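Long-range contact in periplasmic binding protein (Thermotoga lettingae TMO, PDB 4RY8), which binds 5-methylthioribose between its two lobes and probably delivers this sugar to a membrane transporter as a periplasmic solute-binding protein: residues E115-K127 with P149-K161. Residues are numbered along the deposited sequence; the frame is centred on the assembly and turned at random.
Sequences EQDDLLIGYLISK and PLDKRDKMWQIIK. With SR1 (5-S-methyl-5-thio-alpha-D-ribofuranose), chain G.
Asp118 and Arg153 form a salt bridge at the N-terminal ends of two neighbouring helices. A single carboxylate oxygen, Asp118 OD1, accepts from Arg153 NE at 2.9 Å; Arg153 NH2 also points at OD1, but their 2.5 Å separation is too short to be taken literally. The carboxylate and guanidinium planes stand 56° apart. Arg153 runs out straight past Asp118 to the bound 5-methylthioribose, where NH1 donates to SR1 O3 (2.9 Å) and NH2 to SR1 O2. Gln116 NE2 is hydrogen-bonded to SR1 O2 as well, at 3.0 Å, and Gln116 OE1 to Thr253 OG1, while Pro149 CB lies over the rim of one guanidinium face. Asp118 thus positions a sugar-binding arginine from the second shell. Nearby, the extended Lys152 brings NZ above the carboxylate plane of Glu115, 2.9 Å from OE1, and a water links the same NZ to Asp118 OD2. The other Glu115 oxygen, OE2, accepts from Asp118 N.

In this two-lobed periplasmic binding protein fold, strand 113-115 lies in the sheet of one lobe, and the chain crosses directly into helix 118-132 of the second, which packs against helix 148-163 of that same second lobe, the sugar held at the cleft.

Farther along, apolar packing takes over as the helices cross at -42°. Gly122 lets the backbones close to 4.1 Å between its CA and Arg153 CA. Met156, folded back at its second torsion (-50°), brings its CE against Leu119 CB and its CG against Leu119 O. Ile160 CD1 meets the Tyr123 ring at CD1 (3.6 Å), and Ile160 CG1 touches Ser126 CB, whose OG turns back to bond Gly122 O. Tyr123 OH bonds Asp117 of the second subunit.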
ATOM      1  N   GLU C 115     -11.209  -9.813   1.788  1.00 24.98           N
ATOM      2  CA  GLU C 115      -9.824 -10.169   1.562  1.00 20.02           C
ATOM      3  C   GLU C 115      -8.925  -9.501   2.546  1.00 18.78           C
ATOM      4  O   GLU C 115      -9.379  -8.657   3.335  1.00 25.78           O
ATOM      5  CB  GLU C 115      -9.388  -9.757   0.155  1.00 23.54           C
ATOM      6  CG  GLU C 115      -9.654  -8.298  -0.156  1.00 22.65           C
ATOM      7  CD  GLU C 115      -8.777  -7.818  -1.289  1.00 45.07           C
ATOM      8  OE1 GLU C 115      -9.264  -7.762  -2.449  1.00 27.95           O
ATOM      9  OE2 GLU C 115      -7.602  -7.531  -1.008  1.00 26.53           O
ATOM     10  N   GLN C 116      -7.646  -9.867   2.484  1.00 16.62           N
ATOM     11  CA  GLN C 116      -6.669  -9.322   3.419  1.00 21.45           C
ATOM     12  C   GLN C 116      -5.920  -8.113   2.899  1.00 24.23           C
ATOM     13  O   GLN C 116      -4.783  -7.839   3.344  1.00 18.48           O
ATOM     14  CB  GLN C 116      -5.687 -10.392   3.762  1.00 17.34           C
ATOM     15  CG  GLN C 116      -6.344 -11.599   4.361  1.00 18.24           C
ATOM     16  CD  GLN C 116      -5.411 -12.756   4.467  1.00 24.76           C
ATOM     17  OE1 GLN C 116      -4.861 -13.029   5.522  1.00 18.64           O
ATOM     18  NE2 GLN C 116      -5.221 -13.449   3.380  1.00 16.12           N
ATOM     19  N   ASP C 117      -6.583  -7.368   2.007  1.00 17.27           N
ATOM     20  CA  ASP C 117      -5.998  -6.219   1.316  1.00 17.99           C
ATOM     21  C   ASP C 117      -4.759  -6.755   0.648  1.00 18.96           C
ATOM     22  O   ASP C 117      -3.642  -6.386   0.978  1.00 21.30           O
ATOM     23  CB  ASP C 117      -5.712  -5.009   2.223  1.00 20.21           C
ATOM     24  CG  ASP C 117      -5.503  -3.741   1.443  1.00 24.81           C
ATOM     25  OD1 ASP C 117      -5.235  -3.799   0.212  1.00 22.48           O
ATOM     26  OD2 ASP C 117      -5.645  -2.657   2.016  1.00 25.24           O
ATOM     27  N   ASP C 118      -4.952  -7.631  -0.328  1.00 21.71           N
ATOM     28  CA  ASP C 118      -3.781  -8.289  -0.954  1.00 16.71           C
ATOM     29  C   ASP C 118      -2.822  -7.405  -1.783  1.00 16.21           C
ATOM     30  O   ASP C 118      -1.612  -7.720  -1.919  1.00 14.88           O
ATOM     31  CB  ASP C 118      -4.207  -9.508  -1.733  1.00 21.86           C
ATOM     32  CG  ASP C 118      -4.672 -10.613  -0.831  1.00 19.60           C
ATOM     33  OD1 ASP C 118      -3.888 -11.065   0.060  1.00 20.17           O
ATOM     34  OD2 ASP C 118      -5.853 -10.953  -0.955  1.00 19.38           O
ATOM     35  N   LEU C 119      -3.368  -6.334  -2.338  1.00 16.25           N
ATOM     36  CA  LEU C 119      -2.553  -5.346  -3.000  1.00 16.77           C
ATOM     37  C   LEU C 119      -1.638  -4.683  -1.960  1.00 17.64           C
ATOM     38  O   LEU C 119      -0.453  -4.538  -2.163  1.00 16.17           O
ATOM     39  CB  LEU C 119      -3.434  -4.344  -3.694  1.00 16.97           C
ATOM     40  CG  LEU C 119      -4.193  -4.897  -4.899  1.00 20.34           C
ATOM     41  CD1 LEU C 119      -5.104  -3.862  -5.510  1.00 24.46           C
ATOM     42  CD2 LEU C 119      -3.210  -5.446  -5.912  1.00 21.13           C
ATOM     43  N   LEU C 120      -2.157  -4.293  -0.813  1.00 19.03           N
ATOM     44  CA  LEU C 120      -1.251  -3.774   0.192  1.00 18.17           C
ATOM     45  C   LEU C 120      -0.197  -4.789   0.674  1.00 18.91           C
ATOM     46  O   LEU C 120       0.968  -4.424   0.833  1.00 20.16           O
ATOM     47  CB  LEU C 120      -2.030  -3.223   1.400  1.00 19.95           C
ATOM     48  CG  LEU C 120      -1.178  -2.557   2.478  1.00 19.57           C
ATOM     49  CD1 LEU C 120      -0.411  -1.337   2.025  1.00 21.65           C
ATOM     50  CD2 LEU C 120      -2.081  -2.137   3.634  1.00 21.12           C
ATOM     51  N   ILE C 121      -0.606  -6.044   0.899  1.00 19.13           N
ATOM     52  CA  ILE C 121       0.283  -7.111   1.336  1.00 17.28           C
ATOM     53  C   ILE C 121       1.427  -7.242   0.338  1.00 19.07           C
ATOM     54  O   ILE C 121       2.563  -7.309   0.721  1.00 16.98           O
ATOM     55  CB  ILE C 121      -0.401  -8.513   1.442  1.00 17.49           C
ATOM     56  CG1 ILE C 121      -1.421  -8.630   2.578  1.00 31.38           C
ATOM     57  CG2 ILE C 121       0.662  -9.598   1.637  1.00 17.24           C
ATOM     58  CD1 ILE C 121      -2.138  -9.982   2.583  1.00 29.51           C
ATOM     59  N   GLY C 122       1.094  -7.347  -0.953  1.00 18.51           N
ATOM     60  CA  GLY C 122       2.123  -7.526  -1.983  1.00 17.56           C
ATOM     61  C   GLY C 122       3.120  -6.374  -2.097  1.00 17.51           C
ATOM     62  O   GLY C 122       4.306  -6.596  -2.310  1.00 19.58           O
ATOM     63  N   TYR C 123       2.626  -5.162  -1.867  1.00 20.84           N
ATOM     64  CA  TYR C 123       3.408  -3.968  -1.823  1.00 18.55           C
ATOM     65  C   TYR C 123       4.249  -3.947  -0.539  1.00 18.80           C
ATOM     66  O   TYR C 123       5.443  -3.721  -0.572  1.00 17.63           O
ATOM     67  CB  TYR C 123       2.522  -2.715  -1.820  1.00 17.51           C
ATOM     68  CG  TYR C 123       3.405  -1.510  -1.752  1.00 23.99           C
ATOM     69  CD1 TYR C 123       4.275  -1.250  -2.796  1.00 21.08           C
ATOM     70  CD2 TYR C 123       3.510  -0.714  -0.587  1.00 22.33           C
ATOM     71  CE1 TYR C 123       5.155  -0.202  -2.741  1.00 29.18           C
ATOM     72  CE2 TYR C 123       4.395   0.361  -0.539  1.00 29.93           C
ATOM     73  CZ  TYR C 123       5.219   0.605  -1.641  1.00 28.20           C
ATOM     74  OH  TYR C 123       6.148   1.634  -1.679  1.00 35.72           O
ATOM     75  N   LEU C 124       3.641  -4.240   0.587  1.00 17.20           N
ATOM     76  CA  LEU C 124       4.424  -4.113   1.828  1.00 22.88           C
ATOM     77  C   LEU C 124       5.574  -5.096   1.870  1.00 22.83           C
ATOM     78  O   LEU C 124       6.702  -4.728   2.226  1.00 17.86           O
ATOM     79  CB  LEU C 124       3.560  -4.284   3.062  1.00 20.21           C
ATOM     80  CG  LEU C 124       2.540  -3.214   3.433  1.00 33.22           C
ATOM     81  CD1 LEU C 124       1.757  -3.712   4.642  1.00 25.29           C
ATOM     82  CD2 LEU C 124       3.156  -1.845   3.699  1.00 25.48           C
ATOM     83  N   ILE C 125       5.324  -6.348   1.501  1.00 18.31           N
ATOM     84  CA  ILE C 125       6.401  -7.338   1.635  1.00 19.29           C
ATOM     85  C   ILE C 125       7.433  -7.111   0.559  1.00 16.87           C
ATOM     86  O   ILE C 125       8.630  -7.248   0.840  1.00 17.95           O
ATOM     87  CB  ILE C 125       5.913  -8.817   1.711  1.00 16.10           C
ATOM     88  CG1 ILE C 125       7.055  -9.724   2.144  1.00 16.15           C
ATOM     89  CG2 ILE C 125       5.360  -9.264   0.313  1.00 15.32           C
ATOM     90  CD1 ILE C 125       7.547  -9.609   3.580  1.00 19.59           C
ATOM     91  N   SER C 126       7.002  -6.833  -0.688  1.00 21.50           N
ATOM     92  CA  SER C 126       7.977  -6.612  -1.764  1.00 18.02           C
ATOM     93  C   SER C 126       8.894  -5.380  -1.520  1.00 19.14           C
ATOM     94  O   SER C 126      10.109  -5.471  -1.735  1.00 22.87           O
ATOM     95  CB  SER C 126       7.310  -6.583  -3.208  1.00 18.06           C
ATOM     96  OG  SER C 126       6.383  -7.629  -3.369  1.00 16.46           O
ATOM     97  N   LYS C 127       8.323  -4.260  -1.076  1.00 17.40           N
ATOM     98  CA  LYS C 127       9.089  -3.067  -0.660  1.00 24.73           C
ATOM     99  C   LYS C 127      10.037  -3.353   0.508  1.00 20.06           C
ATOM    100  O   LYS C 127      11.129  -2.810   0.526  1.00 18.87           O
ATOM    101  CB  LYS C 127       8.190  -1.912  -0.213  1.00 25.57           C
ATOM    102  CG  LYS C 127       8.964  -0.903   0.654  1.00 33.05           C
ATOM    103  CD  LYS C 127       8.151   0.270   1.110  1.00 27.17           C
ATOM    104  CE  LYS C 127       7.414   0.008   2.383  1.00 30.45           C
ATOM    105  NZ  LYS C 127       6.379   1.045   2.615  1.00 44.11           N
ATOM    106  N   PRO C 149      -5.674 -14.122  -4.336  1.00 16.47           N
ATOM    107  CA  PRO C 149      -4.724 -13.368  -3.539  1.00 20.28           C
ATOM    108  C   PRO C 149      -3.304 -13.407  -4.141  1.00 20.21           C
ATOM    109  O   PRO C 149      -2.608 -12.389  -4.150  1.00 16.70           O
ATOM    110  CB  PRO C 149      -4.775 -14.072  -2.180  1.00 17.31           C
ATOM    111  CG  PRO C 149      -5.310 -15.422  -2.483  1.00 23.06           C
ATOM    112  CD  PRO C 149      -6.321 -15.186  -3.551  1.00 21.47           C
ATOM    113  N   LEU C 150      -2.903 -14.545  -4.699  1.00 20.30           N
ATOM    114  CA  LEU C 150      -1.552 -14.646  -5.246  1.00 21.05           C
ATOM    115  C   LEU C 150      -1.361 -13.713  -6.406  1.00 19.63           C
ATOM    116  O   LEU C 150      -0.264 -13.144  -6.524  1.00 20.72           O
ATOM    117  CB  LEU C 150      -1.199 -16.054  -5.675  1.00 20.54           C
ATOM    118  CG  LEU C 150      -1.359 -17.045  -4.527  1.00 18.28           C
ATOM    119  CD1 LEU C 150      -0.848 -18.413  -4.918  1.00 21.10           C
ATOM    120  CD2 LEU C 150      -0.605 -16.528  -3.305  1.00 20.35           C
ATOM    121  N   ASP C 151      -2.403 -13.604  -7.260  1.00 27.11           N
ATOM    122  CA  ASP C 151      -2.387 -12.746  -8.443  1.00 20.45           C
ATOM    123  C   ASP C 151      -2.366 -11.249  -8.080  1.00 17.36           C
ATOM    124  O   ASP C 151      -1.661 -10.476  -8.680  1.00 20.53           O
ATOM    125  CB  ASP C 151      -3.634 -12.938  -9.319  1.00 19.28           C
ATOM    126  CG  ASP C 151      -3.666 -14.252 -10.108  1.00 32.03           C
ATOM    127  OD1 ASP C 151      -2.667 -14.915 -10.332  1.00 23.23           O
ATOM    128  OD2 ASP C 151      -4.770 -14.626 -10.492  1.00 17.86           O
ATOM    129  N   LYS C 152      -3.182 -10.847  -7.108  1.00 17.13           N
ATOM    130  CA  LYS C 152      -3.101  -9.509  -6.527  1.00 19.78           C
ATOM    131  C   LYS C 152      -1.668  -9.221  -5.992  1.00 16.63           C
ATOM    132  O   LYS C 152      -1.041  -8.196  -6.324  1.00 17.31           O
ATOM    133  CB  LYS C 152      -4.100  -9.384  -5.399  1.00 15.66           C
ATOM    134  CG  LYS C 152      -5.531  -9.369  -5.835  1.00 18.66           C
ATOM    135  CD  LYS C 152      -6.489  -9.557  -4.655  1.00 20.01           C
ATOM    136  CE  LYS C 152      -7.898  -9.901  -5.168  1.00 27.54           C
ATOM    137  NZ  LYS C 152      -8.919 -10.108  -4.078  1.00 19.62           N
ATOM    138  N   ARG C 153      -1.143 -10.105  -5.166  1.00 16.45           N
ATOM    139  CA  ARG C 153       0.225  -9.894  -4.674  1.00 17.35           C
ATOM    140  C   ARG C 153       1.204  -9.852  -5.831  1.00 24.65           C
ATOM    141  O   ARG C 153       2.130  -9.044  -5.821  1.00 18.11           O
ATOM    142  CB  ARG C 153       0.625 -10.975  -3.743  1.00 17.47           C
ATOM    143  CG  ARG C 153      -0.208 -10.887  -2.484  1.00 18.49           C
ATOM    144  CD  ARG C 153      -0.173 -12.143  -1.635  1.00 21.61           C
ATOM    145  NE  ARG C 153      -1.330 -12.191  -0.723  1.00 21.17           N
ATOM    146  CZ  ARG C 153      -1.716 -13.254  -0.018  1.00 16.98           C
ATOM    147  NH1 ARG C 153      -1.019 -14.381  -0.074  1.00 18.08           N
ATOM    148  NH2 ARG C 153      -2.827 -13.198   0.744  1.00 15.71           N
ATOM    149  N   ASP C 154       0.996 -10.699  -6.842  1.00 15.54           N
ATOM    150  CA  ASP C 154       1.956 -10.706  -7.966  1.00 15.51           C
ATOM    151  C   ASP C 154       2.124  -9.316  -8.636  1.00 15.27           C
ATOM    152  O   ASP C 154       3.253  -8.872  -8.924  1.00 15.45           O
ATOM    153  CB  ASP C 154       1.568 -11.766  -8.971  1.00 18.90           C
ATOM    154  CG  ASP C 154       2.483 -11.789 -10.162  1.00 19.08           C
ATOM    155  OD1 ASP C 154       3.637 -12.245 -10.087  1.00 19.67           O
ATOM    156  OD2 ASP C 154       2.033 -11.251 -11.144  1.00 25.72           O
ATOM    157  N   LYS C 155       1.009  -8.608  -8.843  1.00 17.20           N
ATOM    158  CA  LYS C 155       1.018  -7.294  -9.490  1.00 15.87           C
ATOM    159  C   LYS C 155       1.910  -6.311  -8.788  1.00 16.61           C
ATOM    160  O   LYS C 155       2.565  -5.457  -9.392  1.00 16.19           O
ATOM    161  CB  LYS C 155      -0.399  -6.746  -9.594  1.00 19.42           C
ATOM    162  CG  LYS C 155      -1.326  -7.472 -10.564  1.00 23.52           C
ATOM    163  CD  LYS C 155      -0.866  -7.296 -11.997  1.00 26.36           C
ATOM    164  CE  LYS C 155      -1.966  -7.616 -12.991  1.00 37.16           C
ATOM    165  NZ  LYS C 155      -1.499  -7.468 -14.398  1.00 40.04           N
ATOM    166  N   MET C 156       1.919  -6.403  -7.455  1.00 15.96           N
ATOM    167  CA  MET C 156       2.696  -5.496  -6.664  1.00 19.79           C
ATOM    168  C   MET C 156       4.160  -5.852  -6.729  1.00 29.02           C
ATOM    169  O   MET C 156       4.985  -4.939  -6.748  1.00 22.36           O
ATOM    170  CB  MET C 156       2.145  -5.453  -5.232  1.00 17.12           C
ATOM    171  CG  MET C 156       0.826  -4.685  -5.107  1.00 27.55           C
ATOM    172  SD  MET C 156       0.716  -3.023  -5.851  1.00 23.80           S
ATOM    173  CE  MET C 156      -0.432  -2.245  -4.725  1.00 53.68           C
ATOM    174  N   TRP C 157       4.497  -7.146  -6.871  1.00 19.17           N
ATOM    175  CA  TRP C 157       5.876  -7.537  -7.149  1.00 16.07           C
ATOM    176  C   TRP C 157       6.385  -6.936  -8.457  1.00 16.71           C
ATOM    177  O   TRP C 157       7.502  -6.414  -8.526  1.00 17.85           O
ATOM    178  CB  TRP C 157       6.020  -9.053  -7.120  1.00 21.70           C
ATOM    179  CG  TRP C 157       7.309  -9.689  -7.665  1.00 19.39           C
ATOM    180  CD1 TRP C 157       7.396 -10.638  -8.662  1.00 23.11           C
ATOM    181  CD2 TRP C 157       8.648  -9.468  -7.205  1.00 18.75           C
ATOM    182  NE1 TRP C 157       8.720 -11.026  -8.838  1.00 25.38           N
ATOM    183  CE2 TRP C 157       9.500 -10.305  -7.957  1.00 27.14           C
ATOM    184  CE3 TRP C 157       9.216  -8.628  -6.226  1.00 21.20           C
ATOM    185  CZ2 TRP C 157      10.885 -10.315  -7.771  1.00 18.49           C
ATOM    186  CZ3 TRP C 157      10.611  -8.659  -6.040  1.00 17.72           C
ATOM    187  CH2 TRP C 157      11.416  -9.493  -6.784  1.00 24.65           C
ATOM    188  N   GLN C 158       5.587  -7.013  -9.505  1.00 21.25           N
ATOM    189  CA  GLN C 158       5.988  -6.419 -10.759  1.00 16.75           C
ATOM    190  C   GLN C 158       6.292  -4.905 -10.612  1.00 20.58           C
ATOM    191  O   GLN C 158       7.218  -4.405 -11.241  1.00 17.70           O
ATOM    192  CB  GLN C 158       4.895  -6.656 -11.801  1.00 18.27           C
ATOM    193  CG  GLN C 158       4.413  -8.090 -11.909  1.00 17.57           C
ATOM    194  CD  GLN C 158       5.546  -9.111 -12.170  1.00 22.02           C
ATOM    195  OE1 GLN C 158       6.549  -8.784 -12.765  1.00 17.43           O
ATOM    196  NE2 GLN C 158       5.391 -10.330 -11.663  1.00 25.39           N
ATOM    197  N   ILE C 159       5.545  -4.185  -9.741  1.00 17.70           N
ATOM    198  CA  ILE C 159       5.726  -2.752  -9.590  1.00 19.73           C
ATOM    199  C   ILE C 159       7.002  -2.463  -8.807  1.00 18.38           C
ATOM    200  O   ILE C 159       7.722  -1.501  -9.122  1.00 18.00           O
ATOM    201  CB  ILE C 159       4.457  -2.094  -8.952  1.00 33.22           C
ATOM    202  CG1 ILE C 159       3.618  -1.395 -10.025  1.00 51.32           C
ATOM    203  CG2 ILE C 159       4.798  -1.009  -7.978  1.00 30.81           C
ATOM    204  CD1 ILE C 159       3.142  -2.283 -11.146  1.00 43.40           C
ATOM    205  N   ILE C 160       7.276  -3.266  -7.798  1.00 18.34           N
ATOM    206  CA  ILE C 160       8.559  -3.168  -7.106  1.00 21.30           C
ATOM    207  C   ILE C 160       9.711  -3.394  -8.068  1.00 23.63           C
ATOM    208  O   ILE C 160      10.716  -2.690  -7.994  1.00 19.85           O
ATOM    209  CB  ILE C 160       8.701  -4.133  -5.929  1.00 26.39           C
ATOM    210  CG1 ILE C 160       8.319  -3.416  -4.636  1.00 22.84           C
ATOM    211  CG2 ILE C 160      10.141  -4.619  -5.780  1.00 27.41           C
ATOM    212  CD1 ILE C 160       6.945  -2.812  -4.706  1.00 29.46           C
ATOM    213  N   LYS C 161       9.572  -4.351  -8.978  1.00 18.68           N
ATOM    214  CA  LYS C 161      10.683  -4.520  -9.952  1.00 28.62           C
ATOM    215  C   LYS C 161      10.884  -3.300 -10.857  1.00 19.90           C
ATOM    216  O   LYS C 161      12.021  -2.969 -11.263  1.00 19.18           O
ATOM    217  CB  LYS C 161      10.515  -5.791 -10.773  1.00 24.64           C
ATOM    218  CG  LYS C 161      10.700  -7.053  -9.938  1.00 22.59           C
ATOM    219  CD  LYS C 161      10.629  -8.253 -10.875  1.00 27.80           C
ATOM    220  CE  LYS C 161       9.188  -8.586 -11.203  1.00 26.92           C
ATOM    221  NZ  LYS C 161       9.093  -9.688 -12.214  1.00 28.00           N
TER
HETATM  222  CS  SR1 G 401      -3.217 -20.914  -2.411  1.00 25.10           C
HETATM  223  S   SR1 G 401      -3.781 -19.264  -2.060  1.00 20.45           S
HETATM  224  C5  SR1 G 401      -2.881 -19.129  -0.496  1.00 25.11           C
HETATM  225  C4  SR1 G 401      -3.121 -17.775   0.167  1.00 20.17           C
HETATM  226  O4  SR1 G 401      -4.496 -17.666   0.346  1.00 23.29           O
HETATM  227  C1  SR1 G 401      -4.818 -17.105   1.634  1.00 43.30           C
HETATM  228  O1  SR1 G 401      -5.452 -15.892   1.408  1.00 27.28           O
HETATM  229  C2  SR1 G 401      -3.540 -16.895   2.430  1.00 30.48           C
HETATM  230  O2  SR1 G 401      -3.151 -15.526   2.723  1.00 20.18           O
HETATM  231  C3  SR1 G 401      -2.518 -17.594   1.555  1.00 21.80           C
HETATM  232  O3  SR1 G 401      -1.316 -16.839   1.487  1.00 22.86           O
HETATM  233  O   HOH W   1      -7.718 -11.899  -2.418  1.00 24.65           O